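Long-range contacts in lovastatin nonaketide synthase, polyketide synthase component (Aspergillus terreus, PDB 7CPX), which is the polyketide synthase that, with its partner lovC, builds the dihydromonacolin L chain from malonyl-CoA on the way to lovastatin: residues L73-G78 against W930-R935; L1146-T1151 against I1181-S1186; F1177-G1182 against F1224-T1229. The protein carries 2 engineered substitutions. All coordinates share one frame; numbering follows the deposited sequence.

Contact 1: residues L73-G78 against W930-R935; sequences LQDDLG and WDRSRR
Two salt bridges, D75 to R932 and D76 to R935, join a loop of the ketosynthase fold to a later segment, 930-935. The sequence around that segment resembles the linker that in fatty acid and polyketide synthases follows the acyltransferase and runs back over the ketosynthase. The contact is consistent with that role.

The charged pairs come first. D75 OD2 accepts a hydrogen bond from R932 NE at 3.0 Å, on its syn side. A weak bond from R932 NH2 reaches D75 OD2 at 3.3 Å. Both N-H groups thus turn to a single oxygen, with the carboxylate and guanidinium planes 59° apart. R935 NE donates to D76 OD1 on its syn side at 2.7 Å. Here the two planes are closer to parallel, 23° apart, though OD1 is tilted out of the guanidinium plane. D76 CG is anti to the backbone N (chi1 -177°), and the R935 chain is extended from CG to NE. The two side chains cross at about a right angle.

An Asx turn shapes the acidic loop. D76 OD1 also accepts from G78 N at 3.2 Å. One oxygen thus serves the turn and the arginine; G78 N meets it from above the carboxylate plane.

Outside the segments, G78 shares a backbone hydrogen bond with Y936. R934 forms a salt bridge with E93, and R935 a cation-pi contact with W937.

G78 lies against R935. G78 CA is over one face of the R935 guanidinium and 3.5 Å from R935 CG. G78 O receives a CA-H...O contact from R935 CA at 3.2 Å.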
ATOM      1  N   LEU A  73      -8.519   6.884 -32.000  1.00 82.00           N
ATOM      2  CA  LEU A  73      -8.064   8.063 -32.721  1.00 82.00           C
ATOM      3  C   LEU A  73      -6.546   8.161 -32.669  1.00 82.00           C
ATOM      4  O   LEU A  73      -5.921   7.867 -31.646  1.00 82.00           O
ATOM      5  CB  LEU A  73      -8.685   9.326 -32.126  1.00 82.00           C
ATOM      6  CG  LEU A  73     -10.212   9.399 -32.135  1.00 82.00           C
ATOM      7  CD1 LEU A  73     -10.691  10.672 -31.465  1.00 82.00           C
ATOM      8  CD2 LEU A  73     -10.742   9.317 -33.547  1.00 82.00           C
ATOM      9  N   GLN A  74      -5.951   8.582 -33.783  1.00 88.78           N
ATOM     10  CA  GLN A  74      -4.510   8.753 -33.883  1.00 88.78           C
ATOM     11  C   GLN A  74      -4.066  10.160 -33.504  1.00 88.78           C
ATOM     12  O   GLN A  74      -3.001  10.606 -33.946  1.00 88.78           O
ATOM     13  CB  GLN A  74      -4.038   8.414 -35.300  1.00 88.78           C
ATOM     14  CG  GLN A  74      -4.144   6.937 -35.656  1.00 88.78           C
ATOM     15  CD  GLN A  74      -5.578   6.458 -35.768  1.00 88.78           C
ATOM     16  OE1 GLN A  74      -6.503   7.258 -35.911  1.00 88.78           O
ATOM     17  NE2 GLN A  74      -5.770   5.146 -35.697  1.00 88.78           N
ATOM     18  N   ASP A  75      -4.858  10.864 -32.700  1.00 90.12           N
ATOM     19  CA  ASP A  75      -4.558  12.222 -32.280  1.00 90.12           C
ATOM     20  C   ASP A  75      -4.425  12.273 -30.764  1.00 90.12           C
ATOM     21  O   ASP A  75      -5.054  11.494 -30.042  1.00 90.12           O
ATOM     22  CB  ASP A  75      -5.650  13.197 -32.739  1.00 90.12           C
ATOM     23  CG  ASP A  75      -5.314  14.641 -32.426  1.00 90.12           C
ATOM     24  OD1 ASP A  75      -4.204  14.901 -31.916  1.00 90.12           O
ATOM     25  OD2 ASP A  75      -6.162  15.520 -32.690  1.00 90.12           O
ATOM     26  N   ASP A  76      -3.592  13.194 -30.289  1.00 90.75           N
ATOM     27  CA  ASP A  76      -3.410  13.404 -28.855  1.00 90.75           C
ATOM     28  C   ASP A  76      -4.612  14.174 -28.329  1.00 90.75           C
ATOM     29  O   ASP A  76      -4.725  15.386 -28.521  1.00 90.75           O
ATOM     30  CB  ASP A  76      -2.112  14.156 -28.585  1.00 90.75           C
ATOM     31  CG  ASP A  76      -1.844  14.344 -27.105  1.00 90.75           C
ATOM     32  OD1 ASP A  76      -2.617  13.806 -26.285  1.00 90.75           O
ATOM     33  OD2 ASP A  76      -0.860  15.031 -26.761  1.00 90.75           O
ATOM     34  N   LEU A  77      -5.524  13.468 -27.658  1.00 84.61           N
ATOM     35  CA  LEU A  77      -6.750  14.101 -27.193  1.00 84.61           C
ATOM     36  C   LEU A  77      -6.485  15.173 -26.148  1.00 84.61           C
ATOM     37  O   LEU A  77      -7.297  16.094 -26.005  1.00 84.61           O
ATOM     38  CB  LEU A  77      -7.701  13.048 -26.628  1.00 84.61           C
ATOM     39  CG  LEU A  77      -8.061  11.892 -27.566  1.00 84.61           C
ATOM     40  CD1 LEU A  77      -9.415  11.336 -27.196  1.00 84.61           C
ATOM     41  CD2 LEU A  77      -8.052  12.315 -29.025  1.00 84.61           C
ATOM     42  N   GLY A  78      -5.373  15.080 -25.417  1.00 87.05           N
ATOM     43  CA  GLY A  78      -5.000  16.160 -24.526  1.00 87.05           C
ATOM     44  C   GLY A  78      -4.545  17.408 -25.242  1.00 87.05           C
ATOM     45  O   GLY A  78      -4.630  18.502 -24.676  1.00 87.05           O
ATOM     46  N   TRP A 930      -6.108  23.479 -35.176  1.00 90.20           N
ATOM     47  CA  TRP A 930      -6.122  23.599 -33.727  1.00 90.20           C
ATOM     48  C   TRP A 930      -4.699  23.599 -33.185  1.00 90.20           C
ATOM     49  O   TRP A 930      -3.839  22.846 -33.648  1.00 90.20           O
ATOM     50  CB  TRP A 930      -6.934  22.459 -33.120  1.00 90.20           C
ATOM     51  CG  TRP A 930      -8.287  22.340 -33.737  1.00 90.20           C
ATOM     52  CD1 TRP A 930      -8.679  21.437 -34.674  1.00 90.20           C
ATOM     53  CD2 TRP A 930      -9.422  23.171 -33.481  1.00 90.20           C
ATOM     54  NE1 TRP A 930      -9.994  21.641 -35.011  1.00 90.20           N
ATOM     55  CE2 TRP A 930     -10.473  22.704 -34.292  1.00 90.20           C
ATOM     56  CE3 TRP A 930      -9.653  24.261 -32.639  1.00 90.20           C
ATOM     57  CZ2 TRP A 930     -11.734  23.289 -34.285  1.00 90.20           C
ATOM     58  CZ3 TRP A 930     -10.904  24.839 -32.635  1.00 90.20           C
ATOM     59  CH2 TRP A 930     -11.929  24.353 -33.451  1.00 90.20           C
ATOM     60  N   ASP A 931      -4.457  24.464 -32.198  1.00 96.43           N
ATOM     61  CA  ASP A 931      -3.095  24.716 -31.742  1.00 96.43           C
ATOM     62  C   ASP A 931      -2.392  23.422 -31.352  1.00 96.43           C
ATOM     63  O   ASP A 931      -1.290  23.131 -31.832  1.00 96.43           O
ATOM     64  CB  ASP A 931      -3.125  25.692 -30.565  1.00 96.43           C
ATOM     65  CG  ASP A 931      -1.740  26.070 -30.087  1.00 96.43           C
ATOM     66  OD1 ASP A 931      -0.988  26.689 -30.868  1.00 96.43           O
ATOM     67  OD2 ASP A 931      -1.407  25.754 -28.926  1.00 96.43           O
ATOM     68  N   ARG A 932      -3.013  22.632 -30.481  1.00 91.28           N
ATOM     69  CA  ARG A 932      -2.502  21.334 -30.051  1.00 91.28           C
ATOM     70  C   ARG A 932      -1.114  21.417 -29.426  1.00 91.28           C
ATOM     71  O   ARG A 932      -0.487  20.379 -29.187  1.00 91.28           O
ATOM     72  CB  ARG A 932      -2.478  20.336 -31.216  1.00 91.28           C
ATOM     73  CG  ARG A 932      -3.855  19.917 -31.702  1.00 91.28           C
ATOM     74  CD  ARG A 932      -3.773  18.693 -32.599  1.00 91.28           C
ATOM     75  NE  ARG A 932      -5.087  18.254 -33.057  1.00 91.28           N
ATOM     76  CZ  ARG A 932      -5.658  18.634 -34.193  1.00 91.28           C
ATOM     77  NH1 ARG A 932      -5.063  19.476 -35.022  1.00 91.28           N
ATOM     78  NH2 ARG A 932      -6.860  18.157 -34.505  1.00 91.28           N
ATOM     79  N   SER A 933      -0.614  22.624 -29.149  1.00 94.98           N
ATOM     80  CA  SER A 933       0.739  22.753 -28.619  1.00 94.98           C
ATOM     81  C   SER A 933       0.846  22.162 -27.219  1.00 94.98           C
ATOM     82  O   SER A 933       1.820  21.467 -26.906  1.00 94.98           O
ATOM     83  CB  SER A 933       1.161  24.220 -28.611  1.00 94.98           C
ATOM     84  OG  SER A 933       1.117  24.769 -29.916  1.00 94.98           O
ATOM     85  N   ARG A 934      -0.142  22.422 -26.370  1.00 88.76           N
ATOM     86  CA  ARG A 934      -0.127  21.984 -24.983  1.00 88.76           C
ATOM     87  C   ARG A 934      -1.133  20.860 -24.781  1.00 88.76           C
ATOM     88  O   ARG A 934      -2.278  20.949 -25.235  1.00 88.76           O
ATOM     89  CB  ARG A 934      -0.443  23.144 -24.037  1.00 88.76           C
ATOM     90  CG  ARG A 934      -0.559  22.734 -22.580  1.00 88.76           C
ATOM     91  CD  ARG A 934      -0.576  23.940 -21.658  1.00 88.76           C
ATOM     92  NE  ARG A 934      -0.819  23.561 -20.272  1.00 88.76           N
ATOM     93  CZ  ARG A 934      -0.788  24.402 -19.247  1.00 88.76           C
ATOM     94  NH1 ARG A 934      -0.519  25.686 -19.414  1.00 88.76           N
ATOM     95  NH2 ARG A 934      -1.033  23.942 -18.023  1.00 88.76           N
ATOM     96  N   ARG A 935      -0.696  19.804 -24.100  1.00 86.41           N
ATOM     97  CA  ARG A 935      -1.544  18.651 -23.818  1.00 86.41           C
ATOM     98  C   ARG A 935      -2.268  18.895 -22.500  1.00 86.41           C
ATOM     99  O   ARG A 935      -1.662  18.822 -21.427  1.00 86.41           O
ATOM    100  CB  ARG A 935      -0.716  17.371 -23.759  1.00 86.41           C
ATOM    101  CG  ARG A 935      -1.554  16.108 -23.723  1.00 86.41           C
ATOM    102  CD  ARG A 935      -0.692  14.863 -23.657  1.00 86.41           C
ATOM    103  NE  ARG A 935      -1.477  13.649 -23.853  1.00 86.41           N
ATOM    104  CZ  ARG A 935      -2.120  13.006 -22.887  1.00 86.41           C
ATOM    105  NH1 ARG A 935      -2.093  13.430 -21.635  1.00 86.41           N
ATOM    106  NH2 ARG A 935      -2.810  11.909 -23.188  1.00 86.41           N
TER

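Contact 2: residues L1146-T1151 against I1181-S1186; sequences LRASGT and IGAYSS
The carbonyl O of A1183 is hydrogen-bonded by R1143 NH2, and L1146 packs against it. R1143 lies on the neighbouring strand 1140-1144, and its NE also makes a weak hydrogen bond to G1182 O. These carbonyls belong to the last turn of helix 1170-1184. The helix packs on strand 1147-1152 within the predicted C-terminal hotdog fold of the dehydratase domain.

L1146 comes in from the end of the strand. L1146 CA is 3.9 Å from A1183 O. L1146 CB points away from the helix. CG is anti to the backbone N (chi1 -167°), and chi2 (56°) sets CD1. L1146 CD1 thereby comes within 4.1 Å of A1183 O.

The rest is van der Waals packing of small groups. The A1183 methyl rests on the peptide link between R1147 and A1148, with A1183 CB 3.3 Å from R1147 C and 3.4 Å from A1148 N. R1147 CB points away from the helix, and the R1147 side chain packs on W2019 of the second subunit. A1148 CB points toward the helix. A1148 CB lies 3.5 Å from A1183 CB and 4.2 Å from G1182 C.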
ATOM      1  N   LEU A1146      12.398 -41.413   9.127  1.00 92.14           N
ATOM      2  CA  LEU A1146      11.858 -40.067   9.296  1.00 92.14           C
ATOM      3  C   LEU A1146      12.320 -39.159   8.161  1.00 92.14           C
ATOM      4  O   LEU A1146      12.660 -37.993   8.366  1.00 92.14           O
ATOM      5  CB  LEU A1146      12.257 -39.486  10.655  1.00 92.14           C
ATOM      6  CG  LEU A1146      11.523 -38.220  11.097  1.00 92.14           C
ATOM      7  CD1 LEU A1146      10.025 -38.446  11.104  1.00 92.14           C
ATOM      8  CD2 LEU A1146      12.003 -37.779  12.470  1.00 92.14           C
ATOM      9  N   ARG A1147      12.337 -39.705   6.948  1.00 92.00           N
ATOM     10  CA  ARG A1147      12.843 -38.988   5.791  1.00 92.00           C
ATOM     11  C   ARG A1147      12.095 -39.460   4.556  1.00 92.00           C
ATOM     12  O   ARG A1147      11.506 -40.544   4.539  1.00 92.00           O
ATOM     13  CB  ARG A1147      14.347 -39.207   5.617  1.00 92.00           C
ATOM     14  CG  ARG A1147      15.165 -37.936   5.641  1.00 92.00           C
ATOM     15  CD  ARG A1147      16.636 -38.231   5.861  1.00 92.00           C
ATOM     16  NE  ARG A1147      16.948 -38.424   7.272  1.00 92.00           N
ATOM     17  CZ  ARG A1147      18.177 -38.457   7.771  1.00 92.00           C
ATOM     18  NH1 ARG A1147      19.241 -38.313   6.999  1.00 92.00           N
ATOM     19  NH2 ARG A1147      18.341 -38.634   9.078  1.00 92.00           N
ATOM     20  N   ALA A1148      12.124 -38.630   3.516  1.00 87.22           N
ATOM     21  CA  ALA A1148      11.522 -38.998   2.246  1.00 87.22           C
ATOM     22  C   ALA A1148      12.361 -38.423   1.120  1.00 87.22           C
ATOM     23  O   ALA A1148      13.166 -37.512   1.318  1.00 87.22           O
ATOM     24  CB  ALA A1148      10.070 -38.516   2.137  1.00 87.22           C
ATOM     25  N   SER A1149      12.177 -38.987  -0.067  1.00 87.54           N
ATOM     26  CA  SER A1149      12.874 -38.514  -1.253  1.00 87.54           C
ATOM     27  C   SER A1149      12.111 -39.009  -2.468  1.00 87.54           C
ATOM     28  O   SER A1149      11.104 -39.706  -2.349  1.00 87.54           O
ATOM     29  CB  SER A1149      14.326 -38.997  -1.278  1.00 87.54           C
ATOM     30  OG  SER A1149      14.985 -38.568  -2.456  1.00 87.54           O
ATOM     31  N   GLY A1150      12.587 -38.625  -3.633  1.00 88.49           N
ATOM     32  CA  GLY A1150      12.001 -39.109  -4.864  1.00 88.49           C
ATOM     33  C   GLY A1150      12.063 -38.039  -5.943  1.00 88.49           C
ATOM     34  O   GLY A1150      13.034 -37.284  -6.018  1.00 88.49           O
ATOM     35  N   THR A1151      11.016 -37.992  -6.763  1.00 88.99           N
ATOM     36  CA  THR A1151      10.938 -37.043  -7.863  1.00 88.99           C
ATOM     37  C   THR A1151       9.529 -36.479  -7.936  1.00 88.99           C
ATOM     38  O   THR A1151       8.552 -37.233  -7.897  1.00 88.99           O
ATOM     39  CB  THR A1151      11.306 -37.707  -9.193  1.00 88.99           C
ATOM     40  OG1 THR A1151      12.501 -38.482  -9.028  1.00 88.99           O
ATOM     41  CG2 THR A1151      11.535 -36.663 -10.263  1.00 88.99           C
ATOM     42  N   ILE A1181       5.234 -34.410   4.742  1.00 86.12           N
ATOM     43  CA  ILE A1181       4.228 -35.290   5.326  1.00 86.12           C
ATOM     44  C   ILE A1181       4.541 -36.740   4.991  1.00 86.12           C
ATOM     45  O   ILE A1181       4.426 -37.631   5.841  1.00 86.12           O
ATOM     46  CB  ILE A1181       2.827 -34.887   4.840  1.00 86.12           C
ATOM     47  CG1 ILE A1181       2.444 -33.529   5.427  1.00 86.12           C
ATOM     48  CG2 ILE A1181       1.811 -35.941   5.229  1.00 86.12           C
ATOM     49  CD1 ILE A1181       1.323 -32.842   4.694  1.00 86.12           C
ATOM     50  N   GLY A1182       4.939 -36.999   3.746  1.00 89.11           N
ATOM     51  CA  GLY A1182       5.296 -38.354   3.363  1.00 89.11           C
ATOM     52  C   GLY A1182       6.406 -38.913   4.229  1.00 89.11           C
ATOM     53  O   GLY A1182       6.323 -40.040   4.721  1.00 89.11           O
ATOM     54  N   ALA A1183       7.459 -38.122   4.438  1.00 88.36           N
ATOM     55  CA  ALA A1183       8.504 -38.526   5.372  1.00 88.36           C
ATOM     56  C   ALA A1183       7.928 -38.747   6.762  1.00 88.36           C
ATOM     57  O   ALA A1183       8.379 -39.627   7.503  1.00 88.36           O
ATOM     58  CB  ALA A1183       9.610 -37.473   5.418  1.00 88.36           C
ATOM     59  N   TYR A1184       6.925 -37.949   7.133  1.00 89.88           N
ATOM     60  CA  TYR A1184       6.303 -38.086   8.444  1.00 89.88           C
ATOM     61  C   TYR A1184       5.394 -39.305   8.503  1.00 89.88           C
ATOM     62  O   TYR A1184       5.341 -39.995   9.527  1.00 89.88           O
ATOM     63  CB  TYR A1184       5.520 -36.814   8.769  1.00 89.88           C
ATOM     64  CG  TYR A1184       4.599 -36.925   9.959  1.00 89.88           C
ATOM     65  CD1 TYR A1184       5.063 -36.700  11.245  1.00 89.88           C
ATOM     66  CD2 TYR A1184       3.259 -37.234   9.794  1.00 89.88           C
ATOM     67  CE1 TYR A1184       4.223 -36.792  12.332  1.00 89.88           C
ATOM     68  CE2 TYR A1184       2.411 -37.326  10.874  1.00 89.88           C
ATOM     69  CZ  TYR A1184       2.896 -37.103  12.142  1.00 89.88           C
ATOM     70  OH  TYR A1184       2.052 -37.199  13.223  1.00 89.88           O
ATOM     71  N   SER A1185       4.675 -39.587   7.419  1.00 92.22           N
ATOM     72  CA  SER A1185       3.663 -40.634   7.417  1.00 92.22           C
ATOM     73  C   SER A1185       3.734 -41.428   6.123  1.00 92.22           C
ATOM     74  O   SER A1185       3.844 -40.848   5.039  1.00 92.22           O
ATOM     75  CB  SER A1185       2.263 -40.034   7.582  1.00 92.22           C
ATOM     76  OG  SER A1185       1.272 -41.045   7.588  1.00 92.22           O
ATOM     77  N   SER A1186       3.665 -42.748   6.244  1.00 94.65           N
ATOM     78  CA  SER A1186       3.568 -43.631   5.095  1.00 94.65           C
ATOM     79  C   SER A1186       2.114 -43.796   4.684  1.00 94.65           C
ATOM     80  O   SER A1186       1.201 -43.567   5.483  1.00 94.65           O
ATOM     81  CB  SER A1186       4.167 -44.995   5.427  1.00 94.65           C
ATOM     82  OG  SER A1186       3.233 -45.802   6.120  1.00 94.65           O
TER

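Contact 3: residues F1177-G1182 against F1224-T1229; sequences FQTVIG and FNTINT
T1179 OG1 sits between its backbone N and carbonyl carbon (chi1 65°), which leaves CG2 anti to the carbonyl carbon and directed at F1224. F1224 CG also takes the position between N and carbonyl carbon (chi1 73°). The two side chains then reach toward each other, tip to tip. T1179 CG2 lies over one face of the F1224 ring in a CH-pi contact, offset toward the rim. The exact height is doubtful, because one ring carbon is modelled too close to the methyl.

T1226 fills the middle of the contact. T1226 CG2 meets T1179 CB at 3.6 Å and T1179 O at 3.5 Å. T1226 OG1 is 3.4 Å from V1180 CG2. The other methyl, V1180 CG1, packs 4.0 Å from N1228 ND2, an amide that makes a weak hydrogen bond to S1237 O. No hydrogen bond joins the two segments; the contact is van der Waals packing of buried side chains.

The axes of 1177-1182 and 1224-1229 approach to 7.3 Å and run 55° apart. Strands 1236-1243 and 1249-1260 continue the packing surface, where I1240 and F1258 touch V1180. D1174, the predicted proton donor of the dehydratase, lies on the same helix, about 9 Å from T1179 between side chains. Q1178 NE2 is hydrogen-bonded to it. A long helix laid across curved antiparallel strands is the hallmark of the hotdog fold.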
ATOM      1  N   PHE A1177       6.166 -29.671  -0.216  1.00 81.74           N
ATOM      2  CA  PHE A1177       5.712 -29.674   1.173  1.00 81.74           C
ATOM      3  C   PHE A1177       5.087 -31.012   1.539  1.00 81.74           C
ATOM      4  O   PHE A1177       5.334 -31.547   2.627  1.00 81.74           O
ATOM      5  CB  PHE A1177       4.712 -28.541   1.403  1.00 81.74           C
ATOM      6  CG  PHE A1177       5.288 -27.167   1.215  1.00 81.74           C
ATOM      7  CD1 PHE A1177       6.654 -26.974   1.120  1.00 81.74           C
ATOM      8  CD2 PHE A1177       4.456 -26.068   1.143  1.00 81.74           C
ATOM      9  CE1 PHE A1177       7.177 -25.715   0.952  1.00 81.74           C
ATOM     10  CE2 PHE A1177       4.974 -24.803   0.974  1.00 81.74           C
ATOM     11  CZ  PHE A1177       6.339 -24.627   0.878  1.00 81.74           C
ATOM     12  N   GLN A1178       4.270 -31.566   0.643  1.00 84.57           N
ATOM     13  CA  GLN A1178       3.685 -32.881   0.877  1.00 84.57           C
ATOM     14  C   GLN A1178       4.763 -33.929   1.104  1.00 84.57           C
ATOM     15  O   GLN A1178       4.515 -34.947   1.758  1.00 84.57           O
ATOM     16  CB  GLN A1178       2.813 -33.292  -0.307  1.00 84.57           C
ATOM     17  CG  GLN A1178       1.606 -32.414  -0.543  1.00 84.57           C
ATOM     18  CD  GLN A1178       1.031 -32.597  -1.933  1.00 84.57           C
ATOM     19  OE1 GLN A1178       1.412 -33.518  -2.654  1.00 84.57           O
ATOM     20  NE2 GLN A1178       0.118 -31.716  -2.319  1.00 84.57           N
ATOM     21  N   THR A1179       5.946 -33.715   0.533  1.00 85.08           N
ATOM     22  CA  THR A1179       7.052 -34.636   0.781  1.00 85.08           C
ATOM     23  C   THR A1179       7.391 -34.699   2.264  1.00 85.08           C
ATOM     24  O   THR A1179       7.777 -35.759   2.771  1.00 85.08           O
ATOM     25  CB  THR A1179       8.288 -34.223  -0.019  1.00 85.08           C
ATOM     26  OG1 THR A1179       8.757 -32.950   0.439  1.00 85.08           O
ATOM     27  CG2 THR A1179       7.967 -34.143  -1.498  1.00 85.08           C
ATOM     28  N   VAL A1180       7.254 -33.577   2.975  1.00 84.28           N
ATOM     29  CA  VAL A1180       7.497 -33.578   4.415  1.00 84.28           C
ATOM     30  C   VAL A1180       6.511 -34.499   5.114  1.00 84.28           C
ATOM     31  O   VAL A1180       6.885 -35.291   5.986  1.00 84.28           O
ATOM     32  CB  VAL A1180       7.418 -32.145   4.973  1.00 84.28           C
ATOM     33  CG1 VAL A1180       7.485 -32.165   6.487  1.00 84.28           C
ATOM     34  CG2 VAL A1180       8.533 -31.292   4.408  1.00 84.28           C
ATOM     35  N   ILE A1181       5.234 -34.410   4.742  1.00 86.12           N
ATOM     36  CA  ILE A1181       4.228 -35.290   5.326  1.00 86.12           C
ATOM     37  C   ILE A1181       4.541 -36.740   4.991  1.00 86.12           C
ATOM     38  O   ILE A1181       4.426 -37.631   5.841  1.00 86.12           O
ATOM     39  CB  ILE A1181       2.827 -34.887   4.840  1.00 86.12           C
ATOM     40  CG1 ILE A1181       2.444 -33.529   5.427  1.00 86.12           C
ATOM     41  CG2 ILE A1181       1.811 -35.941   5.229  1.00 86.12           C
ATOM     42  CD1 ILE A1181       1.323 -32.842   4.694  1.00 86.12           C
ATOM     43  N   GLY A1182       4.939 -36.999   3.746  1.00 89.11           N
ATOM     44  CA  GLY A1182       5.296 -38.354   3.363  1.00 89.11           C
ATOM     45  C   GLY A1182       6.406 -38.913   4.229  1.00 89.11           C
ATOM     46  O   GLY A1182       6.323 -40.040   4.721  1.00 89.11           O
ATOM     47  N   PHE A1224      13.967 -34.682  -5.307  1.00 86.75           N
ATOM     48  CA  PHE A1224      13.786 -34.017  -4.029  1.00 86.75           C
ATOM     49  C   PHE A1224      14.204 -34.948  -2.903  1.00 86.75           C
ATOM     50  O   PHE A1224      14.078 -36.173  -3.005  1.00 86.75           O
ATOM     51  CB  PHE A1224      12.331 -33.584  -3.817  1.00 86.75           C
ATOM     52  CG  PHE A1224      11.395 -34.726  -3.535  1.00 86.75           C
ATOM     53  CD1 PHE A1224      11.200 -35.169  -2.241  1.00 86.75           C
ATOM     54  CD2 PHE A1224      10.714 -35.357  -4.561  1.00 86.75           C
ATOM     55  CE1 PHE A1224      10.349 -36.219  -1.972  1.00 86.75           C
ATOM     56  CE2 PHE A1224       9.857 -36.407  -4.299  1.00 86.75           C
ATOM     57  CZ  PHE A1224       9.674 -36.839  -3.002  1.00 86.75           C
ATOM     58  N   ASN A1225      14.696 -34.339  -1.830  1.00 87.64           N
ATOM     59  CA  ASN A1225      14.900 -34.982  -0.545  1.00 87.64           C
ATOM     60  C   ASN A1225      14.229 -34.131   0.524  1.00 87.64           C
ATOM     61  O   ASN A1225      14.011 -32.932   0.339  1.00 87.64           O
ATOM     62  CB  ASN A1225      16.390 -35.151  -0.228  1.00 87.64           C
ATOM     63  CG  ASN A1225      17.126 -35.941  -1.289  1.00 87.64           C
ATOM     64  OD1 ASN A1225      16.527 -36.735  -2.015  1.00 87.64           O
ATOM     65  ND2 ASN A1225      18.432 -35.728  -1.384  1.00 87.64           N
ATOM     66  N   THR A1226      13.885 -34.755   1.644  1.00 86.19           N
ATOM     67  CA  THR A1226      13.195 -34.031   2.701  1.00 86.19           C
ATOM     68  C   THR A1226      13.371 -34.764   4.020  1.00 86.19           C
ATOM     69  O   THR A1226      13.262 -35.994   4.076  1.00 86.19           O
ATOM     70  CB  THR A1226      11.706 -33.870   2.376  1.00 86.19           C
ATOM     71  OG1 THR A1226      11.001 -33.437   3.546  1.00 86.19           O
ATOM     72  CG2 THR A1226      11.127 -35.179   1.891  1.00 86.19           C
ATOM     73  N   ILE A1227      13.636 -33.994   5.069  1.00 88.26           N
ATOM     74  CA  ILE A1227      13.762 -34.493   6.430  1.00 88.26           C
ATOM     75  C   ILE A1227      12.547 -34.021   7.206  1.00 88.26           C
ATOM     76  O   ILE A1227      12.232 -32.825   7.205  1.00 88.26           O
ATOM     77  CB  ILE A1227      15.050 -33.991   7.108  1.00 88.26           C
ATOM     78  CG1 ILE A1227      16.135 -33.651   6.081  1.00 88.26           C
ATOM     79  CG2 ILE A1227      15.549 -35.014   8.114  1.00 88.26           C
ATOM     80  CD1 ILE A1227      16.622 -34.818   5.265  1.00 88.26           C
ATOM     81  N   ASN A1228      11.861 -34.951   7.864  1.00 88.55           N
ATOM     82  CA  ASN A1228      10.803 -34.585   8.801  1.00 88.55           C
ATOM     83  C   ASN A1228      11.454 -34.310  10.157  1.00 88.55           C
ATOM     84  O   ASN A1228      11.405 -35.109  11.093  1.00 88.55           O
ATOM     85  CB  ASN A1228       9.745 -35.676   8.871  1.00 88.55           C
ATOM     86  CG  ASN A1228       8.615 -35.341   9.826  1.00 88.55           C
ATOM     87  OD1 ASN A1228       8.039 -36.230  10.448  1.00 88.55           O
ATOM     88  ND2 ASN A1228       8.291 -34.058   9.946  1.00 88.55           N
ATOM     89  N   THR A1229      12.084 -33.135  10.239  1.00 88.31           N
ATOM     90  CA  THR A1229      12.951 -32.820  11.371  1.00 88.31           C
ATOM     91  C   THR A1229      12.225 -32.991  12.696  1.00 88.31           C
ATOM     92  O   THR A1229      12.772 -33.569  13.642  1.00 88.31           O
ATOM     93  CB  THR A1229      13.486 -31.393  11.239  1.00 88.31           C
ATOM     94  OG1 THR A1229      12.391 -30.477  11.131  1.00 88.31           O
ATOM     95  CG2 THR A1229      14.367 -31.271  10.011  1.00 88.31           C
TER

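Along the chain contact 1 comes first, and closes before the other two begin. Contact 2 opens next, and contact 3 begins on the stretch of helix where contact 2 ends. The centre of contact 1 is about 66 Å from that of contact 2 and about 62 Å from that of contact 3. It ties a ketosynthase loop to segment 930-935, while contacts 2 and 3 lie in the dehydratase domain. Their centres are only about 5 Å apart. Both use helix 1170-1184 and share I1181 and G1182. Their strands, 1147-1152 and 1222-1230, are antiparallel neighbours. Contacts 2 and 3 thus seat one helix on two adjoining strands, whereas contact 1 joins distant parts of the multidomain chain.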